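Local coordinates for peptide amidase (Stenotrophomonas maltophilia, PDB 1M22), which probably hydrolyses amide bonds, as a serine-dependent peptide amidase of the amidase signature family, at residues R43-N55 with S146-I158. Sequence-based numbering, arbitrary orientation.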
# COMPACT_ATOMS: atom_id res chain seq x y z
N ARG A 43 17.66 8.94 -8.21
CA ARG A 43 18.48 8.58 -9.36
C ARG A 43 19.97 8.72 -9.06
O ARG A 43 20.79 7.98 -9.60
CB ARG A 43 18.10 9.45 -10.56
CG ARG A 43 18.82 9.09 -11.85
CD ARG A 43 18.21 9.83 -13.03
NE ARG A 43 18.18 11.27 -12.81
CZ ARG A 43 17.66 12.14 -13.66
NH1 ARG A 43 17.11 11.72 -14.80
NH2 ARG A 43 17.68 13.44 -13.38
N THR A 44 20.32 9.67 -8.19
CA THR A 44 21.72 9.88 -7.81
C THR A 44 21.84 9.88 -6.29
O THR A 44 20.90 9.48 -5.60
CB THR A 44 22.26 11.22 -8.37
OG1 THR A 44 21.56 12.32 -7.76
CG2 THR A 44 22.07 11.28 -9.88
N GLY A 45 22.97 10.32 -5.77
CA GLY A 45 23.15 10.33 -4.33
C GLY A 45 22.98 8.93 -3.75
O GLY A 45 23.62 7.99 -4.22
N PRO A 46 22.11 8.75 -2.74
CA PRO A 46 21.87 7.44 -2.13
C PRO A 46 21.24 6.41 -3.07
O PRO A 46 21.23 5.22 -2.77
CB PRO A 46 20.98 7.78 -0.94
CG PRO A 46 20.21 8.96 -1.42
CD PRO A 46 21.27 9.79 -2.10
N ARG A 47 20.73 6.88 -4.21
CA ARG A 47 20.12 6.00 -5.21
C ARG A 47 19.02 5.11 -4.63
O ARG A 47 19.11 3.89 -4.67
CB ARG A 47 21.19 5.10 -5.85
CG ARG A 47 22.30 5.82 -6.58
CD ARG A 47 23.29 4.81 -7.14
NE ARG A 47 24.43 5.44 -7.79
CZ ARG A 47 25.45 4.77 -8.32
NH1 ARG A 47 25.48 3.45 -8.27
NH2 ARG A 47 26.45 5.43 -8.88
N LEU A 48 17.98 5.74 -4.09
CA LEU A 48 16.88 4.99 -3.50
C LEU A 48 16.14 4.13 -4.52
O LEU A 48 15.57 3.09 -4.16
CB LEU A 48 15.91 5.95 -2.82
CG LEU A 48 16.48 6.82 -1.70
CD1 LEU A 48 15.40 7.76 -1.19
CD2 LEU A 48 17.00 5.95 -0.57
N ARG A 49 16.14 4.56 -5.77
CA ARG A 49 15.46 3.86 -6.86
C ARG A 49 14.00 3.54 -6.54
O ARG A 49 13.50 2.45 -6.85
CB ARG A 49 16.21 2.58 -7.23
CG ARG A 49 17.63 2.84 -7.71
CD ARG A 49 18.09 1.77 -8.68
NE ARG A 49 17.47 1.93 -9.99
CZ ARG A 49 17.79 1.22 -11.07
NH1 ARG A 49 18.74 0.30 -11.00
NH2 ARG A 49 17.18 1.45 -12.22
N ALA A 50 13.32 4.50 -5.93
CA ALA A 50 11.91 4.32 -5.60
C ALA A 50 11.03 4.58 -6.82
O ALA A 50 9.95 4.01 -6.95
CB ALA A 50 11.52 5.27 -4.47
N VAL A 51 11.50 5.45 -7.72
CA VAL A 51 10.75 5.82 -8.91
C VAL A 51 11.27 5.09 -10.15
O VAL A 51 12.41 5.29 -10.58
CB VAL A 51 10.84 7.34 -9.14
CG1 VAL A 51 10.06 7.73 -10.37
CG2 VAL A 51 10.29 8.07 -7.92
N ILE A 52 10.42 4.24 -10.72
CA ILE A 52 10.79 3.46 -11.89
C ILE A 52 10.58 4.21 -13.21
O ILE A 52 11.27 3.94 -14.20
CB ILE A 52 10.01 2.10 -11.88
CG1 ILE A 52 10.59 1.15 -12.93
CG2 ILE A 52 8.52 2.34 -12.09
CD1 ILE A 52 10.02 -0.26 -12.84
N GLU A 53 9.66 5.17 -13.23
CA GLU A 53 9.43 5.96 -14.44
C GLU A 53 8.76 7.29 -14.11
O GLU A 53 7.81 7.34 -13.34
CB GLU A 53 8.55 5.20 -15.45
CG GLU A 53 8.47 5.88 -16.82
CD GLU A 53 7.51 5.22 -17.80
OE1 GLU A 53 7.05 4.09 -17.53
OE2 GLU A 53 7.22 5.83 -18.85
N LEU A 54 9.27 8.36 -14.71
CA LEU A 54 8.70 9.68 -14.49
C LEU A 54 7.61 9.92 -15.52
O LEU A 54 7.67 9.38 -16.63
CB LEU A 54 9.77 10.76 -14.64
CG LEU A 54 10.87 10.80 -13.58
CD1 LEU A 54 11.94 11.80 -13.98
CD2 LEU A 54 10.27 11.16 -12.23
N ASN A 55 6.61 10.71 -15.16
CA ASN A 55 5.54 11.03 -16.07
C ASN A 55 6.01 12.21 -16.91
O ASN A 55 6.24 13.30 -16.39
CB ASN A 55 4.27 11.42 -15.30
CG ASN A 55 3.15 11.89 -16.21
OD1 ASN A 55 3.22 11.72 -17.43
ND2 ASN A 55 2.12 12.46 -15.62
N SER A 146 13.23 -5.49 -8.98
CA SER A 146 12.58 -5.82 -10.24
C SER A 146 13.64 -5.65 -11.32
O SER A 146 14.60 -4.90 -11.14
CB SER A 146 11.36 -4.92 -10.51
OG SER A 146 11.74 -3.61 -10.89
N ALA A 147 13.48 -6.36 -12.43
CA ALA A 147 14.46 -6.27 -13.51
C ALA A 147 14.49 -4.88 -14.14
O ALA A 147 15.55 -4.37 -14.49
CB ALA A 147 14.17 -7.32 -14.57
N ARG A 148 13.32 -4.27 -14.28
CA ARG A 148 13.23 -2.95 -14.89
C ARG A 148 13.59 -1.81 -13.95
O ARG A 148 14.16 -0.80 -14.37
CB ARG A 148 11.83 -2.73 -15.47
CG ARG A 148 11.63 -1.38 -16.13
CD ARG A 148 10.35 -1.36 -16.97
NE ARG A 148 10.11 -0.05 -17.56
CZ ARG A 148 9.24 0.84 -17.08
NH1 ARG A 148 8.52 0.56 -16.01
NH2 ARG A 148 9.11 2.02 -17.68
N GLY A 149 13.26 -1.95 -12.67
CA GLY A 149 13.54 -0.88 -11.72
C GLY A 149 14.74 -1.06 -10.81
O GLY A 149 15.12 -0.14 -10.10
N GLY A 150 15.36 -2.23 -10.84
CA GLY A 150 16.49 -2.45 -9.98
C GLY A 150 16.06 -2.64 -8.53
O GLY A 150 14.93 -3.03 -8.25
N GLN A 151 16.97 -2.32 -7.62
CA GLN A 151 16.73 -2.48 -6.19
C GLN A 151 16.38 -1.20 -5.45
O GLN A 151 17.20 -0.28 -5.36
CB GLN A 151 17.96 -3.11 -5.54
CG GLN A 151 17.81 -3.36 -4.05
CD GLN A 151 16.79 -4.43 -3.75
OE1 GLN A 151 16.93 -5.58 -4.19
NE2 GLN A 151 15.77 -4.07 -2.99
N THR A 152 15.17 -1.13 -4.91
CA THR A 152 14.77 0.03 -4.13
C THR A 152 15.41 -0.13 -2.75
O THR A 152 15.52 -1.24 -2.24
CB THR A 152 13.23 0.10 -4.02
OG1 THR A 152 12.67 0.30 -5.32
CG2 THR A 152 12.80 1.25 -3.11
N ARG A 153 15.83 0.98 -2.16
CA ARG A 153 16.49 0.95 -0.86
C ARG A 153 15.75 1.70 0.24
O ARG A 153 15.08 2.70 -0.02
CB ARG A 153 17.90 1.53 -0.99
CG ARG A 153 18.78 0.73 -1.94
CD ARG A 153 20.13 1.38 -2.19
NE ARG A 153 20.95 0.54 -3.06
CZ ARG A 153 21.55 -0.58 -2.68
NH1 ARG A 153 21.42 -1.03 -1.44
NH2 ARG A 153 22.27 -1.27 -3.55
N ASN A 154 15.87 1.20 1.47
CA ASN A 154 15.24 1.84 2.62
C ASN A 154 16.00 3.14 2.89
O ASN A 154 17.22 3.12 3.10
CB ASN A 154 15.32 0.92 3.83
CG ASN A 154 14.48 1.40 4.98
OD1 ASN A 154 14.56 2.57 5.38
ND2 ASN A 154 13.65 0.51 5.53
N PRO A 155 15.31 4.28 2.90
CA PRO A 155 15.99 5.55 3.15
C PRO A 155 16.58 5.74 4.54
O PRO A 155 17.43 6.61 4.75
CB PRO A 155 14.92 6.59 2.81
CG PRO A 155 13.65 5.90 3.22
CD PRO A 155 13.86 4.48 2.72
N TYR A 156 16.13 4.94 5.50
CA TYR A 156 16.64 5.06 6.87
C TYR A 156 18.01 4.41 7.01
O TYR A 156 18.77 4.74 7.92
CB TYR A 156 15.65 4.45 7.87
CG TYR A 156 14.39 5.28 8.02
CD1 TYR A 156 13.35 5.18 7.09
CD2 TYR A 156 14.28 6.24 9.03
CE1 TYR A 156 12.23 6.01 7.17
CE2 TYR A 156 13.18 7.07 9.11
CZ TYR A 156 12.16 6.96 8.18
OH TYR A 156 11.06 7.80 8.25
N ARG A 157 18.33 3.50 6.09
CA ARG A 157 19.62 2.81 6.06
C ARG A 157 19.61 2.14 4.69
O ARG A 157 19.01 1.08 4.52
CB ARG A 157 19.69 1.78 7.18
CG ARG A 157 21.05 1.19 7.41
CD ARG A 157 20.99 0.41 8.71
NE ARG A 157 21.58 1.18 9.75
CZ ARG A 157 21.15 1.73 10.88
NH1 ARG A 157 19.92 1.68 11.38
NH2 ARG A 157 22.09 2.37 11.53
N ILE A 158 20.27 2.76 3.72
CA ILE A 158 20.25 2.28 2.34
C ILE A 158 20.75 0.87 2.04
O ILE A 158 20.54 0.36 0.95
CB ILE A 158 20.93 3.30 1.39
CG1 ILE A 158 22.39 3.52 1.78
CG2 ILE A 158 20.17 4.62 1.43
CD1 ILE A 158 23.33 2.42 1.33
O HOH W 1 19.48 1.30 -5.58
O HOH W 2 13.36 1.93 -9.63
O HOH W 3 19.66 -1.60 -8.45
O HOH W 4 6.52 2.54 -15.47
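T152 and R153 join the loop 47-50 through two direct bonds. R153 N donates to L48 O (2.9 Å, 155° at the hydrogen), while T152 OG1 gives its proton to R49 O (2.8 Å) from above the carbonyl plane and is also hydrogen-bonded to N129 ND2. Beside them the packing is tight and apolar: CD2 of L48 lies 4.0 Å from both P155 CB and I158 CG2, the leucine and proline side chains crossing nearly at right angles. I52 sends CD1 against G149 N (3.7 Å) and against CB and CG of R148, whose side chain it crosses; CG1 anti to the backbone N (chi1 -169°) and an extended chi2 carry it there. The extended R148 then reaches E53 in a salt bridge, NH2 to OE1 at 2.9 Å, with the carboxylate and guanidinium planes 83° apart; A95 N also binds OE1, and S97 OG binds R148 NH1. The side of R47 and R49 is looser and wet. The R49 guanidinium lays one face over G149 O and G150 CA without a direct bond, and waters link R49 O to G149 O and R47 O to Q151 O. I52 and E53 form a classic beta bulge opposite K127, on edge strand 51-54 of the mixed sheet. Helix 167-174 packs V171 against L48, A50, T152 and P155, helix 27-43 lies against P46, L48 and V51, and 146-158, with its short strand 150-151, runs beside that edge.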